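Local coordinates for dihydrodipicolinate synthase (PDB 3DZ1), which probably catalyses the condensation of pyruvate with aspartate semialdehyde to 4-hydroxy-tetrahydrodipicolinate, a step of lysine biosynthesis, at residues 106-111 / 135-140; 174-179 / 209-214; 52-57 / 278-283; 33-38 / 72-77; 158-163 / 189-194. All coordinates share one frame; numbering follows the deposited sequence.

Contact 1. Residues 106-111 / 135-140; sequences VMIAPP and VPWVLQ
The carbonyl oxygen of Val138 is gripped twice, by an almost straight N-H from Ile108 N at 2.8 Å (174°) and by a CA-H...O contact from Met107 CA at 3.4 Å. It belongs to the parallel pairing of strands 105-108 and 137-141, which helix 117-131 connects in a beta-alpha-beta unit of the TIM barrel. Pro136 O, Val106 O and Ile108 O accept the other backbone bonds; the last takes Gln140 N from above its carbonyl plane.

Val106, Ile108 and Trp137 project towards the surrounding helices, where bulky apolar groups suit the layer between sheet and helices. Ile108 CD1 reaches Trp137 CE3 at 3.8 Å, crossing the indole at about a right angle, while Phe124 meets the same indole. Met107 and Val138 point into the barrel, and CG of the selenomethionine rests 4.0 Å from Val138 CB. With CG anti to the backbone N and a bend at chi3 (75°), the flexible chain of Met107 places its tip beside Gln140, close to Met217, the predicted pyruvate-binding residue. Glu171 OE1 accepts from Gln140 NE2. At the amide's other corner, Gln140 OE1 lies 3.2 Å from Ala109 CB.

Contact 2. Residues 174-179 / 209-214; sequences PGLEKI and MERGAD
The first turn of helix 176-188, begun from Gly175 at the N-cap, passes the C-terminal end of helix 205-211 with Ile179 CA 6.2 Å from Arg211 CA. The second helix finishes in a Schellman motif at Gly212, whose phi of 123° would jam a CB against the preceding carbonyl oxygen, so glycine suits this turn.

Arg211 carries the contact. Its chain bends at chi2 (-59°), then runs out so that the guanidinium meets Glu177 end-on: NH2 binds Glu177 OE2 at 3.0 Å, NH1 binds Glu177 OE1 at 3.2 Å, and a weak third bond joins NH1 to OE2. The oxygens lie close to the guanidinium plane, but the nitrogens come from well above the carboxylate, the two planes being 69° apart. Glu177 leaves its backbone pointing away from residues 209-214, and a bend at chi2 returns the acid to Arg211. Leu176 CB sits 3.8 Å over the centre of one guanidinium face, an apolar floor for the flat group.

These helices belong to the outer layer of the TIM barrel, and a second subunit adjoins them here. Glu294 of that subunit forms a salt bridge with Arg211 NE, and Thr288 of the same subunit is hydrogen-bonded to Glu177 OE2, so the ion pair is shared across the interface.

Closer to the barrel, branched Ile179 packs against the base of the arginine. Its CG2 touches Arg211 CB at 3.8 Å, while Ile179 CD1 approaches Ala213 CB at 4.4 Å and small Ala213 accepts it beside Cys198 of strand 195-198.

Contact 3. Residues 52-57 / 278-283; sequences LGEAPK and SAQRKP
Beyond CG, placed anti to its carbonyl carbon, Lys57 is fully extended, with chi2, chi3 and chi4 all close to 180°, so the chain reaches straight across to residues 281-283. Glu54, whose backbone adopts the left-handed helical conformation (phi 54°), also sends out an extended chain and brings its carboxylate to the same place.

Three oxygens surround the ammonium group: Lys57 NZ lies 2.7 Å from Pro283 O, 2.8 Å from Arg281 O and 2.9 Å from Glu54 OE1, the last a salt bridge. Glu54 OE1 also accepts Arg281 N at 3.1 Å on its syn lone pair; this second donor, with Lys266 bound to OE2, would probably favour the ionised acid. Lys57 and Arg281 slide past each other in opposite directions, Lys57 CD resting 3.7 Å from Arg281 CB. In return Arg281 NH1 binds Lys57 O in the carbonyl plane at 2.9 Å, while Arg281 NE bonds to Gly24 O.

An alanine at Lys57 would remove the ammonium group and probably loosen the loop at Arg281 and Pro283, whose carbonyls would lose this shared donor.

The cis peptide before Pro283 bends this loop, and Phe88 of a third subunit packs on its ring. The arrangement ties the loop after strand 45-48 of the TIM barrel to the C-terminal helical region that follows the barrel in the DapA family.

Contact 4. Residues 33-38 / 72-77; sequences RLTDFY and KRAKSM
Arg73 ends helix 60-73 and leans on helix 28-40, its neighbour in the outer layer of the TIM barrel. Its CB lies 3.8 Å from Thr35 CG2. With CG anti to the backbone N, Arg73 CG presses closer still to the same methyl, at 3.5 Å. A bend at chi2 (74°) then turns the chain across helix 28-40, so that CD passes near Asp36 OD1 and the guanidinium arrives side-on to the carboxylate. Arg73 NE binds Asp36 OD1 at 3.0 Å, from above the carboxylate plane; Arg73 NH2 binds Asp36 OD2 at 2.6 Å, on its syn lone pair and nearly straight (169°). The planes are 36° apart, a twisted two-point salt bridge that fixes the rotation of both groups where both residues are partly exposed and charge suits the place.

Threonine fits beneath the arginine because it divides its roles: OG1 bonds to Ile31 O one turn back in its own helix, while the methyl faces the partner. Thr35 CG2 also meets Ala74 CB at 3.7 Å. Small Ala74 sits where the chain leaves the helix, in an inverse gamma turn, and opens the type I turn that returns at Met77.

That turn directs the long, pliable selenomethionine back against helix 28-40, buried beside Val46 of strand 45-48. Met77 SE lies 4.2 Å from Tyr38 CB, and its methyl carbon CE ends 3.5 Å from Thr35 O.

Contact 5. Residues 158-163 / 189-194; sequences IVMDSA and GSLRPL
Val159 is the main bump, projecting from the last turn of helix 152-161 into a hollow lined by Leu191, Arg192 and Leu194. Its CG1 stands over the centre of the Arg192 guanidinium, 3.5 Å from Arg192 CZ, and meets Leu191 CD1 at 4.0 Å; CG2 goes to Leu194 CD1, likewise at 4.0 Å. Beta-branching suits Val159 to filling two directions.

Met160, folded at chi2 and chi3, is the second bump. It slides past Arg192 in the opposite direction and sets its selenium 3.6 Å from Arg192 CG. Arg192 leaves its backbone with CG in the crowded position (chi1 67°), then extends towards the helix end. There Ser162 OG turns back to Val159 O at 2.7 Å, a hydrogen bond on a lone pair of that carbonyl.

The contact packs an outer helix of the TIM barrel against the loop leading into strand 195-198. An alanine at Arg192 would remove the flat group over Val159 and the NH1 donor to Cys165 O, and would probably loosen the loop against the helix.

Met160 SE lies against the buried, partnerless Arg192 N. The contact rests on methyl, selenium and guanidinium packing, with the polar ends of Arg192 and Ser162 bonded to Cys165.

Contact 1 is the barrel wall itself, buried and held by regular backbone bonds, whereas the other four depend mainly on side chains. Contacts 2 and 4, also buried, both join outer-layer helices with an arginine-carboxylate pair above apolar packing, but contact 4 meets no other chain while contact 2 abuts the second subunit. Contact 3, on the surface, is the most polar and joins loops 221 residues apart, enclosing contacts 1, 2 and 5 along the chain; the third subunit borders it. Contact 5, partly buried, packs methyl groups and a selenomethionine on an arginine's flat face and touches contact 1 through Ile158. Contacts 2 and 5 both use helix 176-188 or its following loop.

Contact 1. Residues 106-111 / 135-140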
# COMPACT_ATOMS: atom_id res chain seq x y z
N VAL A 106 -20.23 20.62 -2.81
CA VAL A 106 -19.88 19.20 -2.80
C VAL A 106 -18.49 18.95 -2.23
O VAL A 106 -17.67 19.86 -2.15
CB VAL A 106 -19.97 18.61 -4.23
CG1 VAL A 106 -21.34 18.87 -4.82
CG2 VAL A 106 -18.88 19.22 -5.11
N MSE A 107 -18.23 17.71 -1.84
CA MSE A 107 -16.92 17.35 -1.29
C MSE A 107 -16.22 16.38 -2.22
O MSE A 107 -16.84 15.46 -2.77
CB MSE A 107 -17.08 16.72 0.10
CG MSE A 107 -15.75 16.41 0.79
SE MSE A 107 -15.93 15.81 2.64
CE MSE A 107 -16.58 14.02 2.32
N ILE A 108 -14.92 16.58 -2.41
CA ILE A 108 -14.15 15.71 -3.29
C ILE A 108 -12.88 15.21 -2.62
O ILE A 108 -12.06 15.99 -2.14
CB ILE A 108 -13.74 16.44 -4.60
CG1 ILE A 108 -14.97 17.05 -5.27
CG2 ILE A 108 -13.08 15.45 -5.56
CD1 ILE A 108 -14.64 17.91 -6.49
N ALA A 109 -12.74 13.89 -2.59
CA ALA A 109 -11.57 13.24 -2.02
C ALA A 109 -10.79 12.68 -3.20
O ALA A 109 -11.38 12.37 -4.24
CB ALA A 109 -11.99 12.12 -1.08
N PRO A 110 -9.47 12.55 -3.06
CA PRO A 110 -8.68 12.02 -4.17
C PRO A 110 -8.69 10.49 -4.21
O PRO A 110 -8.90 9.84 -3.18
CB PRO A 110 -7.29 12.55 -3.87
CG PRO A 110 -7.23 12.43 -2.38
CD PRO A 110 -8.60 12.97 -1.95
N PRO A 111 -8.48 9.90 -5.39
CA PRO A 111 -8.46 8.44 -5.46
C PRO A 111 -7.24 7.99 -4.65
O PRO A 111 -6.25 8.71 -4.57
CB PRO A 111 -8.33 8.16 -6.96
CG PRO A 111 -7.69 9.41 -7.50
CD PRO A 111 -8.41 10.49 -6.74
N VAL A 135 -19.29 25.33 -9.18
CA VAL A 135 -19.71 24.55 -8.02
C VAL A 135 -18.74 24.66 -6.84
O VAL A 135 -17.58 24.27 -6.94
CB VAL A 135 -19.86 23.06 -8.40
CG1 VAL A 135 -20.31 22.25 -7.19
CG2 VAL A 135 -20.86 22.93 -9.55
N PRO A 136 -19.22 25.22 -5.71
CA PRO A 136 -18.37 25.36 -4.52
C PRO A 136 -18.02 23.96 -4.05
O PRO A 136 -18.89 23.09 -4.00
CB PRO A 136 -19.28 26.08 -3.52
CG PRO A 136 -20.26 26.81 -4.39
CD PRO A 136 -20.55 25.80 -5.47
N TRP A 137 -16.76 23.71 -3.70
CA TRP A 137 -16.42 22.38 -3.24
C TRP A 137 -15.47 22.33 -2.06
O TRP A 137 -14.81 23.32 -1.72
CB TRP A 137 -15.89 21.52 -4.39
CG TRP A 137 -14.61 22.01 -5.01
CD1 TRP A 137 -14.46 23.08 -5.85
CD2 TRP A 137 -13.32 21.42 -4.87
NE1 TRP A 137 -13.15 23.19 -6.24
CE2 TRP A 137 -12.42 22.18 -5.65
CE3 TRP A 137 -12.83 20.32 -4.16
CZ2 TRP A 137 -11.06 21.88 -5.74
CZ3 TRP A 137 -11.47 20.02 -4.24
CH2 TRP A 137 -10.60 20.80 -5.03
N VAL A 138 -15.43 21.16 -1.44
CA VAL A 138 -14.61 20.91 -0.26
C VAL A 138 -13.53 19.87 -0.55
O VAL A 138 -13.83 18.78 -1.05
CB VAL A 138 -15.49 20.39 0.89
CG1 VAL A 138 -14.64 20.16 2.14
CG2 VAL A 138 -16.62 21.37 1.16
N LEU A 139 -12.29 20.21 -0.24
CA LEU A 139 -11.16 19.31 -0.44
C LEU A 139 -11.00 18.43 0.80
O LEU A 139 -10.76 18.94 1.89
CB LEU A 139 -9.87 20.11 -0.67
CG LEU A 139 -8.57 19.31 -0.81
CD1 LEU A 139 -8.67 18.36 -1.98
CD2 LEU A 139 -7.40 20.27 -0.98
N GLN A 140 -11.16 17.12 0.64
CA GLN A 140 -11.01 16.21 1.77
C GLN A 140 -9.58 15.66 1.86
O GLN A 140 -9.09 15.02 0.93
CB GLN A 140 -12.00 15.04 1.68
CG GLN A 140 -11.77 13.98 2.75
CD GLN A 140 -12.84 12.92 2.78
OE1 GLN A 140 -13.37 12.53 1.74
NE2 GLN A 140 -13.17 12.44 3.97

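Contact 2. Residues 174-179 / 209-214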
# COMPACT_ATOMS: atom_id res chain seq x y z
N PRO A 174 -0.60 13.16 12.10
CA PRO A 174 -0.71 14.46 12.79
C PRO A 174 -0.99 15.61 11.82
O PRO A 174 -0.40 15.68 10.74
CB PRO A 174 0.67 14.62 13.45
CG PRO A 174 1.19 13.20 13.54
CD PRO A 174 0.76 12.62 12.23
N GLY A 175 -1.87 16.52 12.21
CA GLY A 175 -2.19 17.63 11.34
C GLY A 175 -2.26 19.00 11.99
O GLY A 175 -2.65 19.97 11.34
N LEU A 176 -1.89 19.11 13.26
CA LEU A 176 -1.96 20.42 13.91
C LEU A 176 -1.08 21.46 13.23
O LEU A 176 -1.51 22.60 13.00
CB LEU A 176 -1.59 20.30 15.39
CG LEU A 176 -2.59 19.51 16.25
CD1 LEU A 176 -2.13 19.49 17.71
CD2 LEU A 176 -3.98 20.15 16.15
N GLU A 177 0.16 21.09 12.88
CA GLU A 177 1.06 22.05 12.24
C GLU A 177 0.57 22.47 10.85
O GLU A 177 0.84 23.58 10.40
CB GLU A 177 2.47 21.47 12.13
CG GLU A 177 3.15 21.15 13.47
CD GLU A 177 3.20 22.33 14.44
OE1 GLU A 177 3.23 23.49 13.98
OE2 GLU A 177 3.22 22.09 15.66
N LYS A 178 -0.15 21.58 10.17
CA LYS A 178 -0.67 21.90 8.84
C LYS A 178 -1.63 23.08 8.92
O LYS A 178 -1.64 23.95 8.05
CB LYS A 178 -1.38 20.68 8.24
CG LYS A 178 -2.16 20.97 6.96
CD LYS A 178 -2.67 19.69 6.31
CE LYS A 178 -1.55 18.95 5.58
NZ LYS A 178 -2.02 17.65 5.01
N ILE A 179 -2.46 23.12 9.96
CA ILE A 179 -3.40 24.22 10.11
C ILE A 179 -2.61 25.52 10.27
O ILE A 179 -2.87 26.49 9.58
CB ILE A 179 -4.31 24.01 11.33
CG1 ILE A 179 -5.13 22.73 11.15
CG2 ILE A 179 -5.23 25.22 11.51
CD1 ILE A 179 -6.06 22.43 12.31
N MSE A 209 -8.92 23.79 17.13
CA MSE A 209 -9.59 25.07 17.24
C MSE A 209 -8.56 26.13 17.65
O MSE A 209 -8.58 27.25 17.14
CB MSE A 209 -10.72 25.02 18.27
CG MSE A 209 -11.92 24.17 17.86
SE MSE A 209 -12.62 24.57 16.08
CE MSE A 209 -13.06 26.45 16.33
N GLU A 210 -7.65 25.76 18.55
CA GLU A 210 -6.63 26.70 19.00
C GLU A 210 -5.68 27.08 17.85
O GLU A 210 -5.20 28.22 17.78
CB GLU A 210 -5.83 26.09 20.16
CG GLU A 210 -6.70 25.74 21.37
CD GLU A 210 -5.90 25.30 22.58
OE1 GLU A 210 -4.66 25.17 22.47
OE2 GLU A 210 -6.51 25.07 23.64
N ARG A 211 -5.42 26.13 16.96
CA ARG A 211 -4.54 26.40 15.82
C ARG A 211 -5.16 27.35 14.81
O ARG A 211 -4.46 27.96 14.01
CB ARG A 211 -4.17 25.10 15.11
CG ARG A 211 -3.33 24.15 15.95
CD ARG A 211 -2.03 24.81 16.37
NE ARG A 211 -1.16 23.87 17.08
CZ ARG A 211 0.05 23.53 16.67
NH1 ARG A 211 0.55 24.06 15.56
NH2 ARG A 211 0.77 22.67 17.37
N GLY A 212 -6.48 27.47 14.84
CA GLY A 212 -7.13 28.38 13.91
C GLY A 212 -8.19 27.78 13.01
O GLY A 212 -8.63 28.43 12.06
N ALA A 213 -8.60 26.54 13.28
CA ALA A 213 -9.64 25.92 12.46
C ALA A 213 -10.92 26.73 12.67
O ALA A 213 -11.09 27.37 13.71
CB ALA A 213 -9.86 24.47 12.88
N ASP A 214 -11.82 26.70 11.69
CA ASP A 214 -13.08 27.44 11.78
C ASP A 214 -14.15 26.66 12.50
O ASP A 214 -15.15 27.22 12.96
CB ASP A 214 -13.58 27.81 10.38
CG ASP A 214 -12.70 28.83 9.71
OD1 ASP A 214 -12.54 29.93 10.27
OD2 ASP A 214 -12.16 28.53 8.63

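Contact 3. Residues 52-57 / 278-283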
# COMPACT_ATOMS: atom_id res chain seq x y z
N LEU A 52 -18.97 7.64 5.03
CA LEU A 52 -19.70 7.62 6.29
C LEU A 52 -21.20 7.46 6.12
O LEU A 52 -21.90 7.00 7.03
CB LEU A 52 -19.39 8.87 7.11
CG LEU A 52 -17.94 8.97 7.62
CD1 LEU A 52 -17.81 10.17 8.55
CD2 LEU A 52 -17.56 7.70 8.36
N GLY A 53 -21.70 7.84 4.95
CA GLY A 53 -23.12 7.71 4.66
C GLY A 53 -23.38 6.42 3.90
O GLY A 53 -24.46 6.21 3.36
N GLU A 54 -22.36 5.56 3.86
CA GLU A 54 -22.44 4.27 3.17
C GLU A 54 -22.88 4.42 1.72
O GLU A 54 -23.55 3.54 1.17
CB GLU A 54 -23.40 3.34 3.92
CG GLU A 54 -22.98 3.04 5.35
CD GLU A 54 -23.99 2.19 6.10
OE1 GLU A 54 -24.08 0.97 5.83
OE2 GLU A 54 -24.72 2.74 6.95
N ALA A 55 -22.49 5.52 1.09
CA ALA A 55 -22.85 5.77 -0.31
C ALA A 55 -22.42 4.62 -1.23
O ALA A 55 -23.12 4.29 -2.18
CB ALA A 55 -22.24 7.08 -0.78
N PRO A 56 -21.25 4.01 -0.97
CA PRO A 56 -20.83 2.91 -1.84
C PRO A 56 -21.81 1.74 -1.82
O PRO A 56 -21.78 0.90 -2.73
CB PRO A 56 -19.46 2.53 -1.28
CG PRO A 56 -18.94 3.85 -0.78
CD PRO A 56 -20.15 4.42 -0.07
N LYS A 57 -22.67 1.69 -0.81
CA LYS A 57 -23.65 0.62 -0.65
C LYS A 57 -25.02 0.95 -1.24
O LYS A 57 -25.95 0.15 -1.13
CB LYS A 57 -23.82 0.28 0.84
CG LYS A 57 -22.53 -0.03 1.57
CD LYS A 57 -22.81 -0.34 3.04
CE LYS A 57 -21.52 -0.56 3.81
NZ LYS A 57 -21.79 -0.78 5.26
N SER A 278 -30.51 0.77 13.82
CA SER A 278 -29.07 1.02 13.76
C SER A 278 -28.45 0.23 12.62
O SER A 278 -27.23 0.17 12.48
CB SER A 278 -28.42 0.60 15.08
OG SER A 278 -28.66 -0.78 15.34
N ALA A 279 -29.30 -0.36 11.79
CA ALA A 279 -28.85 -1.18 10.66
C ALA A 279 -27.97 -0.48 9.63
O ALA A 279 -28.11 0.72 9.36
CB ALA A 279 -30.07 -1.78 9.96
N GLN A 280 -27.06 -1.26 9.06
CA GLN A 280 -26.16 -0.81 8.00
C GLN A 280 -26.39 -1.82 6.88
O GLN A 280 -26.98 -2.87 7.11
CB GLN A 280 -24.69 -0.93 8.41
CG GLN A 280 -24.33 -0.35 9.75
CD GLN A 280 -22.91 -0.71 10.15
OE1 GLN A 280 -22.56 -0.67 11.32
NE2 GLN A 280 -22.09 -1.07 9.17
N ARG A 281 -25.94 -1.50 5.68
CA ARG A 281 -26.08 -2.42 4.57
C ARG A 281 -24.79 -3.23 4.50
O ARG A 281 -23.76 -2.80 5.00
CB ARG A 281 -26.28 -1.66 3.26
CG ARG A 281 -27.67 -1.08 3.08
CD ARG A 281 -27.86 -0.61 1.65
NE ARG A 281 -29.23 -0.22 1.38
CZ ARG A 281 -29.66 0.18 0.19
NH1 ARG A 281 -28.82 0.25 -0.83
NH2 ARG A 281 -30.94 0.52 0.03
N LYS A 282 -24.85 -4.41 3.89
CA LYS A 282 -23.66 -5.25 3.76
C LYS A 282 -22.71 -4.58 2.77
O LYS A 282 -23.16 -4.01 1.78
CB LYS A 282 -24.04 -6.64 3.24
CG LYS A 282 -24.98 -7.43 4.12
CD LYS A 282 -25.20 -8.83 3.55
CE LYS A 282 -26.21 -9.62 4.36
NZ LYS A 282 -27.57 -9.00 4.31
N PRO A 283 -21.40 -4.64 3.02
CA PRO A 283 -20.77 -5.29 4.17
C PRO A 283 -20.77 -4.38 5.40
O PRO A 283 -20.52 -3.18 5.29
CB PRO A 283 -19.37 -5.59 3.67
CG PRO A 283 -19.08 -4.39 2.82
CD PRO A 283 -20.38 -4.21 2.05

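Contact 4. Residues 33-38 / 72-77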
# COMPACT_ATOMS: atom_id res chain seq x y z
N ARG A 33 -35.76 13.27 10.85
CA ARG A 33 -35.55 13.37 12.29
C ARG A 33 -34.11 13.80 12.59
O ARG A 33 -33.87 14.64 13.46
CB ARG A 33 -35.85 12.02 12.94
CG ARG A 33 -35.85 12.01 14.45
CD ARG A 33 -36.14 10.61 14.94
NE ARG A 33 -37.43 10.13 14.44
CZ ARG A 33 -37.64 8.91 13.97
NH1 ARG A 33 -36.65 8.02 13.92
NH2 ARG A 33 -38.85 8.56 13.56
N LEU A 34 -33.15 13.20 11.89
CA LEU A 34 -31.75 13.54 12.07
C LEU A 34 -31.52 15.00 11.68
O LEU A 34 -30.86 15.75 12.40
CB LEU A 34 -30.85 12.65 11.19
CG LEU A 34 -30.41 11.30 11.76
CD1 LEU A 34 -29.62 10.54 10.70
CD2 LEU A 34 -29.56 11.53 13.00
N THR A 35 -32.07 15.39 10.54
CA THR A 35 -31.91 16.75 10.04
C THR A 35 -32.47 17.78 11.02
O THR A 35 -31.82 18.79 11.29
CB THR A 35 -32.61 16.94 8.68
OG1 THR A 35 -32.07 16.00 7.74
CG2 THR A 35 -32.39 18.35 8.17
N ASP A 36 -33.66 17.52 11.54
CA ASP A 36 -34.29 18.44 12.49
C ASP A 36 -33.43 18.56 13.74
O ASP A 36 -33.29 19.64 14.32
CB ASP A 36 -35.68 17.95 12.90
CG ASP A 36 -36.66 17.96 11.74
OD1 ASP A 36 -36.44 18.72 10.78
OD2 ASP A 36 -37.66 17.20 11.80
N PHE A 37 -32.86 17.43 14.14
CA PHE A 37 -31.99 17.37 15.30
C PHE A 37 -30.77 18.27 15.12
O PHE A 37 -30.49 19.13 15.96
CB PHE A 37 -31.52 15.92 15.53
CG PHE A 37 -30.49 15.79 16.61
CD1 PHE A 37 -30.83 16.00 17.94
CD2 PHE A 37 -29.17 15.48 16.29
CE1 PHE A 37 -29.87 15.92 18.95
CE2 PHE A 37 -28.20 15.40 17.29
CZ PHE A 37 -28.55 15.62 18.62
N TYR A 38 -30.05 18.07 14.02
CA TYR A 38 -28.86 18.88 13.75
C TYR A 38 -29.16 20.38 13.79
O TYR A 38 -28.37 21.16 14.32
CB TYR A 38 -28.28 18.54 12.37
CG TYR A 38 -27.84 17.10 12.20
CD1 TYR A 38 -27.14 16.43 13.20
CD2 TYR A 38 -28.09 16.42 11.00
CE1 TYR A 38 -26.69 15.12 13.01
CE2 TYR A 38 -27.64 15.12 10.80
CZ TYR A 38 -26.94 14.47 11.80
OH TYR A 38 -26.49 13.19 11.59
N LYS A 72 -33.57 19.09 0.96
CA LYS A 72 -34.89 19.69 1.10
C LYS A 72 -35.32 19.91 2.55
O LYS A 72 -36.07 20.85 2.84
CB LYS A 72 -35.93 18.84 0.37
CG LYS A 72 -35.67 18.69 -1.12
CD LYS A 72 -35.65 20.04 -1.81
CE LYS A 72 -35.45 19.89 -3.31
NZ LYS A 72 -35.44 21.22 -3.97
N ARG A 73 -34.85 19.06 3.44
CA ARG A 73 -35.21 19.15 4.85
C ARG A 73 -34.43 20.22 5.62
O ARG A 73 -34.98 20.92 6.47
CB ARG A 73 -35.02 17.79 5.53
CG ARG A 73 -35.57 17.71 6.95
CD ARG A 73 -37.08 17.63 6.94
NE ARG A 73 -37.63 17.53 8.29
CZ ARG A 73 -38.91 17.28 8.55
NH1 ARG A 73 -39.77 17.12 7.56
NH2 ARG A 73 -39.33 17.20 9.81
N ALA A 74 -33.14 20.35 5.31
CA ALA A 74 -32.29 21.33 5.99
C ALA A 74 -32.40 22.72 5.38
O ALA A 74 -31.42 23.29 4.90
CB ALA A 74 -30.84 20.86 5.96
N LYS A 75 -33.60 23.28 5.41
CA LYS A 75 -33.85 24.60 4.84
C LYS A 75 -32.99 25.73 5.41
O LYS A 75 -32.66 26.68 4.70
CB LYS A 75 -35.34 24.95 5.00
CG LYS A 75 -36.28 23.90 4.42
CD LYS A 75 -37.74 24.26 4.66
CE LYS A 75 -38.04 24.41 6.15
NZ LYS A 75 -39.47 24.76 6.42
N SER A 76 -32.64 25.64 6.69
CA SER A 76 -31.84 26.68 7.34
C SER A 76 -30.35 26.36 7.47
O SER A 76 -29.61 27.10 8.13
CB SER A 76 -32.40 26.98 8.73
OG SER A 76 -32.26 25.85 9.58
N MSE A 77 -29.91 25.26 6.86
CA MSE A 77 -28.51 24.87 6.94
C MSE A 77 -27.92 24.59 5.56
O MSE A 77 -28.64 24.29 4.61
CB MSE A 77 -28.36 23.61 7.80
CG MSE A 77 -28.81 23.77 9.23
SE MSE A 77 -28.54 22.13 10.21
CE MSE A 77 -29.89 21.03 9.35

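Contact 5. Residues 158-163 / 189-194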
# COMPACT_ATOMS: atom_id res chain seq x y z
N ILE A 158 -3.80 23.54 -4.99
CA ILE A 158 -5.11 23.02 -5.38
C ILE A 158 -6.16 24.11 -5.25
O ILE A 158 -6.99 24.30 -6.14
CB ILE A 158 -5.54 21.84 -4.47
CG1 ILE A 158 -4.61 20.65 -4.70
CG2 ILE A 158 -6.99 21.46 -4.75
CD1 ILE A 158 -4.82 19.52 -3.71
N VAL A 159 -6.13 24.82 -4.13
CA VAL A 159 -7.09 25.89 -3.88
C VAL A 159 -6.93 27.06 -4.85
O VAL A 159 -7.90 27.50 -5.47
CB VAL A 159 -6.96 26.42 -2.43
CG1 VAL A 159 -7.85 27.63 -2.24
CG2 VAL A 159 -7.33 25.33 -1.44
N MSE A 160 -5.70 27.56 -4.98
CA MSE A 160 -5.45 28.68 -5.87
C MSE A 160 -5.62 28.35 -7.36
O MSE A 160 -5.85 29.24 -8.17
CB MSE A 160 -4.06 29.26 -5.61
CG MSE A 160 -3.88 29.80 -4.19
SE MSE A 160 -5.19 31.15 -3.67
CE MSE A 160 -4.27 32.72 -4.35
N ASP A 161 -5.50 27.07 -7.70
CA ASP A 161 -5.68 26.63 -9.09
C ASP A 161 -7.18 26.58 -9.41
O ASP A 161 -7.58 26.62 -10.57
CB ASP A 161 -5.11 25.22 -9.30
CG ASP A 161 -3.63 25.21 -9.63
OD1 ASP A 161 -3.01 26.29 -9.71
OD2 ASP A 161 -3.09 24.10 -9.81
N SER A 162 -8.00 26.48 -8.37
CA SER A 162 -9.44 26.38 -8.53
C SER A 162 -10.20 27.70 -8.46
O SER A 162 -9.77 28.67 -7.83
CB SER A 162 -10.03 25.45 -7.48
OG SER A 162 -10.10 26.12 -6.23
N ALA A 163 -11.35 27.72 -9.10
CA ALA A 163 -12.19 28.90 -9.10
C ALA A 163 -13.08 28.87 -7.87
O ALA A 163 -13.40 29.91 -7.30
CB ALA A 163 -13.05 28.93 -10.37
N GLY A 189 -0.26 36.23 2.32
CA GLY A 189 -0.92 36.53 1.06
C GLY A 189 -0.84 35.52 -0.07
O GLY A 189 -1.34 35.79 -1.17
N SER A 190 -0.24 34.36 0.17
CA SER A 190 -0.13 33.35 -0.87
C SER A 190 -1.39 32.47 -0.94
O SER A 190 -1.59 31.75 -1.91
CB SER A 190 1.11 32.48 -0.65
OG SER A 190 1.08 31.83 0.61
N LEU A 191 -2.23 32.54 0.09
CA LEU A 191 -3.45 31.74 0.11
C LEU A 191 -4.67 32.61 0.43
O LEU A 191 -4.69 33.33 1.42
CB LEU A 191 -3.33 30.61 1.14
CG LEU A 191 -4.53 29.66 1.28
CD1 LEU A 191 -4.81 28.98 -0.05
CD2 LEU A 191 -4.22 28.63 2.35
N ARG A 192 -5.69 32.51 -0.42
CA ARG A 192 -6.92 33.29 -0.25
C ARG A 192 -7.79 32.71 0.86
O ARG A 192 -7.45 31.69 1.45
CB ARG A 192 -7.71 33.30 -1.56
CG ARG A 192 -8.28 31.95 -1.99
CD ARG A 192 -9.15 32.14 -3.22
NE ARG A 192 -9.43 30.92 -3.96
CZ ARG A 192 -10.17 29.91 -3.53
NH1 ARG A 192 -10.73 29.94 -2.32
NH2 ARG A 192 -10.39 28.87 -4.34
N PRO A 193 -8.93 33.36 1.15
CA PRO A 193 -9.83 32.86 2.20
C PRO A 193 -10.16 31.39 1.99
O PRO A 193 -10.42 30.96 0.87
CB PRO A 193 -11.05 33.76 2.05
CG PRO A 193 -10.43 35.07 1.66
CD PRO A 193 -9.41 34.65 0.62
N LEU A 194 -10.15 30.63 3.08
CA LEU A 194 -10.43 29.20 3.02
C LEU A 194 -10.95 28.70 4.35
O LEU A 194 -10.33 28.91 5.39
CB LEU A 194 -9.14 28.43 2.67
CG LEU A 194 -9.24 26.90 2.59
CD1 LEU A 194 -10.01 26.50 1.36
CD2 LEU A 194 -7.84 26.30 2.55